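Structural protein VP1 (PDB 4U60) forms the pentameric building block of a polyomavirus capsid and binds sialylated glycans such as the GM1 oligosaccharide on its surface. Local coordinates at residues Glu138-Arg150 with Gln167-Thr181. Sequence-based numbering, arbitrary orientation.
Sequences EPLELQFLTGNYR and QSTQGLNPHYKQKLT. With GOL (glycerol), chain M.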
ATOM      1  N   GLU C 138      22.322  18.417 -18.530  1.00 14.82           N
ATOM      2  CA  GLU C 138      22.360  18.260 -19.984  1.00 15.24           C
ATOM      3  C   GLU C 138      21.028  17.592 -20.349  1.00 14.47           C
ATOM      4  O   GLU C 138      20.313  17.165 -19.462  1.00 13.92           O
ATOM      5  CB  GLU C 138      23.558  17.414 -20.389  1.00 16.01           C
ATOM      6  CG  GLU C 138      23.578  16.025 -19.790  1.00 16.21           C
ATOM      7  CD  GLU C 138      24.904  15.368 -20.042  1.00 17.06           C
ATOM      8  OE1 GLU C 138      24.995  14.620 -21.030  1.00 18.90           O
ATOM      9  OE2 GLU C 138      25.870  15.619 -19.286  1.00 18.03           O
ATOM     10  N   PRO C 139      20.679  17.528 -21.634  1.00 14.30           N
ATOM     11  CA  PRO C 139      19.387  16.928 -21.975  1.00 14.06           C
ATOM     12  C   PRO C 139      19.232  15.485 -21.515  1.00 13.34           C
ATOM     13  O   PRO C 139      20.205  14.727 -21.465  1.00 13.67           O
ATOM     14  CB  PRO C 139      19.368  16.986 -23.495  1.00 14.44           C
ATOM     15  CG  PRO C 139      20.182  18.208 -23.811  1.00 15.09           C
ATOM     16  CD  PRO C 139      21.321  18.166 -22.802  1.00 15.13           C
ATOM     17  N   LEU C 140      18.008  15.148 -21.128  1.00 12.73           N
ATOM     18  CA  LEU C 140      17.689  13.782 -20.758  1.00 12.62           C
ATOM     19  C   LEU C 140      17.962  12.896 -21.964  1.00 12.17           C
ATOM     20  O   LEU C 140      17.515  13.197 -23.063  1.00 12.69           O
ATOM     21  CB  LEU C 140      16.234  13.668 -20.323  1.00 12.54           C
ATOM     22  CG  LEU C 140      15.729  12.271 -19.973  1.00 12.08           C
ATOM     23  CD1 LEU C 140      16.386  11.694 -18.719  1.00 12.14           C
ATOM     24  CD2 LEU C 140      14.211  12.263 -19.824  1.00 12.18           C
ATOM     25  N   GLU C 141      18.709  11.818 -21.752  1.00 12.08           N
ATOM     26  CA  GLU C 141      19.065  10.898 -22.811  1.00 11.98           C
ATOM     27  C   GLU C 141      17.990   9.820 -22.878  1.00 11.06           C
ATOM     28  O   GLU C 141      17.589   9.279 -21.862  1.00 11.08           O
ATOM     29  CB  GLU C 141      20.469  10.344 -22.583  1.00 12.82           C
ATOM     30  CG  GLU C 141      21.516  11.413 -22.855  1.00 13.75           C
ATOM     31  CD  GLU C 141      22.868  11.163 -22.207  1.00 15.10           C
ATOM     32  OE1 GLU C 141      22.915  10.927 -20.980  1.00 15.60           O
ATOM     33  OE2 GLU C 141      23.895  11.283 -22.935  1.00 17.09           O
ATOM     34  N   LEU C 142      17.519   9.560 -24.093  1.00 11.12           N
ATOM     35  CA  LEU C 142      16.345   8.715 -24.327  1.00 10.89           C
ATOM     36  C   LEU C 142      16.700   7.432 -25.071  1.00 10.43           C
ATOM     37  O   LEU C 142      17.618   7.411 -25.912  1.00 11.12           O
ATOM     38  CB  LEU C 142      15.309   9.463 -25.162  1.00 11.18           C
ATOM     39  CG  LEU C 142      14.745  10.762 -24.575  1.00 11.55           C
ATOM     40  CD1 LEU C 142      13.884  11.472 -25.610  1.00 12.01           C
ATOM     41  CD2 LEU C 142      13.962  10.497 -23.294  1.00 11.43           C
ATOM     42  N   GLN C 143      15.917   6.403 -24.775  1.00 10.03           N
ATOM     43  CA  GLN C 143      15.931   5.104 -25.456  1.00  9.96           C
ATOM     44  C   GLN C 143      14.567   4.921 -26.097  1.00  9.96           C
ATOM     45  O   GLN C 143      13.540   5.168 -25.472  1.00  9.65           O
ATOM     46  CB  GLN C 143      16.201   3.976 -24.462  1.00 10.25           C
ATOM     47  CG  GLN C 143      15.996   2.562 -24.999  1.00 10.45           C
ATOM     48  CD  GLN C 143      16.993   2.198 -26.075  1.00 10.76           C
ATOM     49  OE1 GLN C 143      18.207   2.375 -25.910  1.00 11.43           O
ATOM     50  NE2 GLN C 143      16.491   1.725 -27.201  1.00 10.89           N
ATOM     51  N   PHE C 144      14.539   4.525 -27.359  1.00  9.82           N
ATOM     52  CA  PHE C 144      13.283   4.179 -28.019  1.00 10.14           C
ATOM     53  C   PHE C 144      12.851   2.782 -27.582  1.00 10.19           C
ATOM     54  O   PHE C 144      13.641   1.829 -27.605  1.00 10.33           O
ATOM     55  CB  PHE C 144      13.481   4.208 -29.534  1.00 10.56           C
ATOM     56  CG  PHE C 144      12.215   4.089 -30.335  1.00 10.67           C
ATOM     57  CD1 PHE C 144      11.404   5.179 -30.534  1.00 10.72           C
ATOM     58  CD2 PHE C 144      11.845   2.876 -30.896  1.00 10.96           C
ATOM     59  CE1 PHE C 144      10.247   5.094 -31.289  1.00 11.16           C
ATOM     60  CE2 PHE C 144      10.688   2.777 -31.653  1.00 11.07           C
ATOM     61  CZ  PHE C 144       9.877   3.866 -31.811  1.00 11.21           C
ATOM     62  N   LEU C 145      11.583   2.645 -27.212  1.00  9.91           N
ATOM     63  CA  LEU C 145      10.986   1.324 -26.953  1.00  9.90           C
ATOM     64  C   LEU C 145       9.488   1.461 -27.046  1.00  9.97           C
ATOM     65  O   LEU C 145       8.913   2.357 -26.429  1.00  9.68           O
ATOM     66  CB  LEU C 145      11.407   0.758 -25.594  1.00  9.97           C
ATOM     67  CG  LEU C 145      11.031  -0.707 -25.352  1.00 10.35           C
ATOM     68  CD1 LEU C 145      11.992  -1.373 -24.386  1.00 10.61           C
ATOM     69  CD2 LEU C 145       9.606  -0.883 -24.882  1.00 10.64           C
ATOM     70  N   THR C 146       8.854   0.602 -27.841  1.00  9.78           N
ATOM     71  CA  THR C 146       7.440   0.734 -28.148  1.00 10.15           C
ATOM     72  C   THR C 146       6.689  -0.580 -28.003  1.00 10.03           C
ATOM     73  O   THR C 146       7.249  -1.672 -28.171  1.00 10.49           O
ATOM     74  CB  THR C 146       7.213   1.260 -29.588  1.00 10.39           C
ATOM     75  OG1 THR C 146       5.806   1.365 -29.857  1.00 10.84           O
ATOM     76  CG2 THR C 146       7.878   0.362 -30.634  1.00 10.61           C
ATOM     77  N   GLY C 147       5.400  -0.471 -27.708  1.00 10.16           N
ATOM     78  CA  GLY C 147       4.494  -1.600 -27.714  1.00 10.19           C
ATOM     79  C   GLY C 147       4.169  -2.133 -29.101  1.00 10.52           C
ATOM     80  O   GLY C 147       3.648  -3.242 -29.234  1.00 10.86           O
ATOM     81  N   ASN C 148       4.406  -1.320 -30.123  1.00 10.42           N
ATOM     82  CA  ASN C 148       4.098  -1.712 -31.514  1.00 10.98           C
ATOM     83  C   ASN C 148       5.078  -1.062 -32.464  1.00 10.93           C
ATOM     84  O   ASN C 148       5.007   0.133 -32.718  1.00 10.82           O
ATOM     85  CB  ASN C 148       2.652  -1.313 -31.908  1.00 11.39           C
ATOM     86  CG  ASN C 148       2.323  -1.646 -33.356  1.00 12.25           C
ATOM     87  OD1 ASN C 148       3.044  -2.399 -34.010  1.00 12.67           O
ATOM     88  ND2 ASN C 148       1.240  -1.077 -33.874  1.00 12.72           N
ATOM     89  N   TYR C 149       6.001  -1.857 -33.008  1.00 11.06           N
ATOM     90  CA  TYR C 149       7.032  -1.285 -33.873  1.00 11.46           C
ATOM     91  C   TYR C 149       6.482  -0.590 -35.091  1.00 12.07           C
ATOM     92  O   TYR C 149       7.138   0.290 -35.655  1.00 12.12           O
ATOM     93  CB  TYR C 149       8.047  -2.351 -34.300  1.00 11.47           C
ATOM     94  CG  TYR C 149       7.638  -3.285 -35.430  1.00 11.79           C
ATOM     95  CD1 TYR C 149       6.975  -4.477 -35.170  1.00 12.08           C
ATOM     96  CD2 TYR C 149       7.949  -2.988 -36.759  1.00 12.20           C
ATOM     97  CE1 TYR C 149       6.596  -5.349 -36.195  1.00 12.51           C
ATOM     98  CE2 TYR C 149       7.586  -3.845 -37.794  1.00 12.62           C
ATOM     99  CZ  TYR C 149       6.927  -5.035 -37.507  1.00 12.86           C
ATOM    100  OH  TYR C 149       6.569  -5.883 -38.532  1.00 13.64           O
ATOM    101  N   ARG C 150       5.291  -0.986 -35.519  1.00 12.72           N
ATOM    102  CA  ARG C 150       4.675  -0.449 -36.721  1.00 13.63           C
ATOM    103  C   ARG C 150       3.943   0.888 -36.558  1.00 13.41           C
ATOM    104  O   ARG C 150       3.421   1.431 -37.542  1.00 14.08           O
ATOM    105  CB  ARG C 150       3.646  -1.444 -37.252  1.00 15.03           C
ATOM    106  CG  ARG C 150       4.150  -2.854 -37.528  1.00 16.57           C
ATOM    107  CD  ARG C 150       2.925  -3.749 -37.821  1.00 18.57           C
ATOM    108  NE  ARG C 150       3.231  -5.165 -38.068  1.00 21.10           N
ATOM    109  CZ  ARG C 150       3.517  -5.688 -39.272  1.00 23.63           C
ATOM    110  NH1 ARG C 150       3.546  -4.927 -40.365  1.00 26.01           N
ATOM    111  NH2 ARG C 150       3.783  -6.986 -39.398  1.00 24.37           N
ATOM    112  N   GLN C 167      11.155  -4.509 -36.080  1.00 12.12           N
ATOM    113  CA  GLN C 167      10.651  -5.427 -35.075  1.00 11.82           C
ATOM    114  C   GLN C 167      11.331  -5.303 -33.711  1.00 11.27           C
ATOM    115  O   GLN C 167      10.695  -5.445 -32.670  1.00 11.14           O
ATOM    116  CB  GLN C 167      10.799  -6.872 -35.563  1.00 12.32           C
ATOM    117  CG  GLN C 167       9.762  -7.307 -36.595  1.00 12.96           C
ATOM    118  CD  GLN C 167      10.096  -6.966 -38.027  1.00 13.56           C
ATOM    119  OE1 GLN C 167      11.058  -6.228 -38.339  1.00 13.51           O
ATOM    120  NE2 GLN C 167       9.297  -7.516 -38.934  1.00 14.25           N
ATOM    121  N   SER C 168      12.625  -5.063 -33.738  1.00 11.31           N
ATOM    122  CA  SER C 168      13.462  -5.100 -32.545  1.00 11.04           C
ATOM    123  C   SER C 168      13.179  -3.973 -31.582  1.00 10.75           C
ATOM    124  O   SER C 168      13.594  -4.041 -30.409  1.00 10.94           O
ATOM    125  CB  SER C 168      14.931  -5.078 -32.949  1.00 11.25           C
ATOM    126  OG  SER C 168      15.249  -3.887 -33.686  1.00 11.30           O
ATOM    127  N   THR C 169      12.428  -2.966 -32.020  1.00 10.67           N
ATOM    128  CA  THR C 169      12.123  -1.826 -31.153  1.00 10.64           C
ATOM    129  C   THR C 169      11.034  -2.108 -30.115  1.00 10.27           C
ATOM    130  O   THR C 169      10.729  -1.245 -29.298  1.00  9.81           O
ATOM    131  CB  THR C 169      11.729  -0.577 -31.959  1.00 11.02           C
ATOM    132  OG1 THR C 169      10.511  -0.839 -32.670  1.00 11.80           O
ATOM    133  CG2 THR C 169      12.844  -0.166 -32.895  1.00 11.93           C
ATOM    134  N   GLN C 170      10.456  -3.319 -30.132  1.00 10.34           N
ATOM    135  CA  GLN C 170       9.574  -3.772 -29.056  1.00 10.28           C
ATOM    136  C   GLN C 170      10.363  -4.286 -27.842  1.00 10.25           C
ATOM    137  O   GLN C 170       9.770  -4.495 -26.777  1.00 10.50           O
ATOM    138  CB  GLN C 170       8.542  -4.787 -29.560  1.00 10.63           C
ATOM    139  CG  GLN C 170       7.596  -4.145 -30.543  1.00 10.93           C
ATOM    140  CD  GLN C 170       6.548  -5.036 -31.148  1.00 11.40           C
ATOM    141  OE1 GLN C 170       5.811  -4.592 -32.035  1.00 11.88           O
ATOM    142  NE2 GLN C 170       6.445  -6.290 -30.674  1.00 12.02           N
ATOM    143  N   GLY C 171      11.672  -4.433 -28.036  1.00 10.16           N
ATOM    144  CA  GLY C 171      12.644  -4.681 -26.976  1.00 10.05           C
ATOM    145  C   GLY C 171      13.580  -3.488 -26.949  1.00 10.04           C
ATOM    146  O   GLY C 171      13.237  -2.411 -27.443  1.00  9.99           O
ATOM    147  N   LEU C 172      14.778  -3.689 -26.410  1.00 10.22           N
ATOM    148  CA  LEU C 172      15.778  -2.626 -26.360  1.00 10.65           C
ATOM    149  C   LEU C 172      16.729  -2.809 -27.541  1.00 10.87           C
ATOM    150  O   LEU C 172      17.500  -3.772 -27.596  1.00 11.50           O
ATOM    151  CB  LEU C 172      16.522  -2.670 -25.019  1.00 10.84           C
ATOM    152  CG  LEU C 172      17.281  -1.405 -24.593  1.00 11.09           C
ATOM    153  CD1 LEU C 172      17.681  -1.513 -23.125  1.00 11.46           C
ATOM    154  CD2 LEU C 172      18.496  -1.120 -25.466  1.00 11.60           C
ATOM    155  N   ASN C 173      16.644  -1.888 -28.504  1.00 10.70           N
ATOM    156  CA  ASN C 173      17.577  -1.820 -29.614  1.00 11.28           C
ATOM    157  C   ASN C 173      18.360  -0.512 -29.399  1.00 11.40           C
ATOM    158  O   ASN C 173      17.816   0.574 -29.584  1.00 11.27           O
ATOM    159  CB  ASN C 173      16.896  -1.842 -30.988  1.00 11.37           C
ATOM    160  CG  ASN C 173      17.888  -1.741 -32.129  1.00 11.94           C
ATOM    161  OD1 ASN C 173      18.979  -1.188 -31.966  1.00 12.35           O
ATOM    162  ND2 ASN C 173      17.529  -2.258 -33.312  1.00 12.14           N
ATOM    163  N   PRO C 174      19.631  -0.629 -29.003  1.00 12.15           N
ATOM    164  CA  PRO C 174      20.355   0.597 -28.618  1.00 12.54           C
ATOM    165  C   PRO C 174      20.778   1.480 -29.780  1.00 13.24           C
ATOM    166  O   PRO C 174      21.354   2.564 -29.564  1.00 14.04           O
ATOM    167  CB  PRO C 174      21.577   0.042 -27.893  1.00 12.81           C
ATOM    168  CG  PRO C 174      21.836  -1.273 -28.567  1.00 13.41           C
ATOM    169  CD  PRO C 174      20.448  -1.832 -28.788  1.00 12.61           C
ATOM    170  N   HIS C 175      20.498   1.040 -31.012  1.00 13.44           N
ATOM    171  CA  HIS C 175      20.675   1.907 -32.183  1.00 14.29           C
ATOM    172  C   HIS C 175      19.579   2.944 -32.328  1.00 13.83           C
ATOM    173  O   HIS C 175      19.642   3.776 -33.226  1.00 14.80           O
ATOM    174  CB  HIS C 175      20.744   1.052 -33.448  1.00 15.06           C
ATOM    175  CG  HIS C 175      21.950   0.185 -33.491  1.00 16.48           C
ATOM    176  ND1 HIS C 175      21.958  -1.133 -33.092  1.00 17.58           N
ATOM    177  CD2 HIS C 175      23.220   0.482 -33.858  1.00 17.79           C
ATOM    178  CE1 HIS C 175      23.178  -1.620 -33.234  1.00 17.87           C
ATOM    179  NE2 HIS C 175      23.958  -0.665 -33.708  1.00 19.14           N
ATOM    180  N   TYR C 176      18.552   2.884 -31.480  1.00 13.03           N
ATOM    181  CA  TYR C 176      17.428   3.819 -31.531  1.00 12.83           C
ATOM    182  C   TYR C 176      17.405   4.665 -30.243  1.00 12.65           C
ATOM    183  O   TYR C 176      16.765   4.314 -29.239  1.00 11.79           O
ATOM    184  CB  TYR C 176      16.103   3.059 -31.676  1.00 12.48           C
ATOM    185  CG  TYR C 176      15.813   2.445 -33.026  1.00 12.89           C
ATOM    186  CD1 TYR C 176      16.464   1.304 -33.455  1.00 13.20           C
ATOM    187  CD2 TYR C 176      14.842   2.998 -33.863  1.00 13.45           C
ATOM    188  CE1 TYR C 176      16.201   0.745 -34.693  1.00 13.63           C
ATOM    189  CE2 TYR C 176      14.549   2.438 -35.093  1.00 13.92           C
ATOM    190  CZ  TYR C 176      15.220   1.311 -35.513  1.00 14.09           C
ATOM    191  OH  TYR C 176      14.940   0.758 -36.747  1.00 15.12           O
ATOM    192  N   LYS C 177      18.141   5.764 -30.267  1.00 13.49           N
ATOM    193  CA  LYS C 177      18.259   6.656 -29.118  1.00 13.31           C
ATOM    194  C   LYS C 177      18.002   8.104 -29.547  1.00 13.48           C
ATOM    195  O   LYS C 177      17.874   8.400 -30.743  1.00 14.50           O
ATOM    196  CB  LYS C 177      19.642   6.487 -28.477  1.00 13.74           C
ATOM    197  CG  LYS C 177      19.841   5.122 -27.829  1.00 13.85           C
ATOM    198  CD  LYS C 177      21.170   4.970 -27.125  1.00 14.63           C
ATOM    199  CE  LYS C 177      21.246   3.644 -26.378  1.00 14.89           C
ATOM    200  NZ  LYS C 177      22.358   3.680 -25.405  1.00 15.80           N
ATOM    201  N   GLN C 178      17.904   9.004 -28.570  1.00 13.32           N
ATOM    202  CA  GLN C 178      17.639  10.424 -28.823  1.00 13.68           C
ATOM    203  C   GLN C 178      17.965  11.178 -27.550  1.00 13.51           C
ATOM    204  O   GLN C 178      18.343  10.577 -26.548  1.00 13.03           O
ATOM    205  CB  GLN C 178      16.180  10.677 -29.235  1.00 13.90           C
ATOM    206  CG  GLN C 178      15.967  11.002 -30.712  1.00 14.83           C
ATOM    207  CD  GLN C 178      16.396  12.420 -31.053  1.00 16.08           C
ATOM    208  OE1 GLN C 178      17.025  13.114 -30.243  1.00 16.47           O
ATOM    209  NE2 GLN C 178      16.043  12.872 -32.258  1.00 17.72           N
ATOM    210  N   LYS C 179      17.820  12.492 -27.617  1.00 13.93           N
ATOM    211  CA  LYS C 179      17.922  13.360 -26.449  1.00 14.47           C
ATOM    212  C   LYS C 179      16.694  14.240 -26.416  1.00 14.09           C
ATOM    213  O   LYS C 179      16.226  14.689 -27.453  1.00 14.50           O
ATOM    214  CB  LYS C 179      19.162  14.246 -26.534  1.00 15.95           C
ATOM    215  CG  LYS C 179      20.454  13.454 -26.455  1.00 17.38           C
ATOM    216  CD  LYS C 179      21.671  14.334 -26.359  1.00 20.11           C
ATOM    217  CE  LYS C 179      22.921  13.487 -26.224  1.00 21.54           C
ATOM    218  NZ  LYS C 179      24.121  14.344 -26.210  1.00 25.07           N
ATOM    219  N   LEU C 180      16.185  14.482 -25.221  1.00 13.44           N
ATOM    220  CA  LEU C 180      14.981  15.278 -25.029  1.00 13.43           C
ATOM    221  C   LEU C 180      15.320  16.760 -25.135  1.00 14.25           C
ATOM    222  O   LEU C 180      15.663  17.417 -24.146  1.00 14.24           O
ATOM    223  CB  LEU C 180      14.346  14.952 -23.686  1.00 13.13           C
ATOM    224  CG  LEU C 180      13.044  15.674 -23.292  1.00 13.07           C
ATOM    225  CD1 LEU C 180      12.030  15.666 -24.424  1.00 13.63           C
ATOM    226  CD2 LEU C 180      12.452  15.080 -22.022  1.00 12.80           C
ATOM    227  N   THR C 181      15.218  17.274 -26.360  1.00 14.93           N
ATOM    228  CA  THR C 181      15.606  18.648 -26.692  1.00 15.86           C
ATOM    229  C   THR C 181      14.458  19.550 -27.141  1.00 16.10           C
ATOM    230  O   THR C 181      14.695  20.697 -27.534  1.00 17.21           O
ATOM    231  CB  THR C 181      16.662  18.614 -27.798  1.00 16.58           C
ATOM    232  OG1 THR C 181      16.140  17.882 -28.912  1.00 16.72           O
ATOM    233  CG2 THR C 181      17.953  17.942 -27.301  1.00 16.66           C
TER
HETATM  234  C1  GOL M 401       1.227  -8.092 -30.431  1.00 33.41           C
HETATM  235  O1  GOL M 401       0.050  -8.416 -31.196  1.00 33.86           O
HETATM  236  C2  GOL M 401       2.095  -7.070 -31.166  1.00 33.40           C
HETATM  237  O2  GOL M 401       3.460  -7.478 -31.223  1.00 29.28           O
HETATM  238  C3  GOL M 401       2.098  -5.744 -30.446  1.00 31.26           C
HETATM  239  O3  GOL M 401       1.817  -4.707 -31.376  1.00 32.14           O
HETATM  240  O   HOH W   1      15.944  17.135 -21.324  1.00 15.65           O
HETATM  241  O   HOH W   2      14.306  -0.427 -29.003  1.00 10.90           O
HETATM  242  O   HOH W   3       9.883   0.640 -34.939  1.00 11.84           O
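Strands 141-144 and 177-179 run antiparallel in a small three-stranded sheet, where Leu142 and Gln178 form a hydrogen-bonded pair, Leu142 N giving to Gln178 O at 2.8 Å and Gln178 N to Leu142 O. Leu180 N to Leu140 O and Phe144 N to Tyr176 O flank this pair with further backbone bonds. On one face, Leu142 CD1 lies against Leu180 CB; on the other, Glu141 and Lys179 run side by side, Glu141 OE2 and Lys179 NZ 4.5 Å apart, beyond a salt bridge, while Glu141 OE1 takes Asn198 N. Gln143, its chain bent at chi2 (66°), turns its amide into the Asn173-Tyr176 type I turn. Gln143 NE2 gives to Asn173 O at 3.0 Å and to Phe144 O, both in the amide plane; Tyr176 N reaches Asn173 O from the opposite face of that carbonyl. Through Pro139, Leu140 and Leu180 the contact packs on strands 201-208 and 241-254 of the larger VP1 jelly-roll sheet. Thr169 CB meets the Phe144 ring at its edge, 3.5 Å from CE2, and Thr146 N gives to Thr169 O. Gln170 sends its extended side chain to Tyr149 N: Gln170 OE1 accepts at 2.9 Å on an in-plane lone pair and sits at the edge of the Tyr149 ring. Arg150 CG lies over one face of that ring and Gln167 CA makes a CH-pi contact over the opposite face, 3.9 Å from the Tyr149 centroid. Tyr149 OH bonds Asp41 of a neighbouring subunit, and Gln170 NE2 hydrogen-bonds Tyr43 O of the same neighbouring subunit, setting this end at the interface.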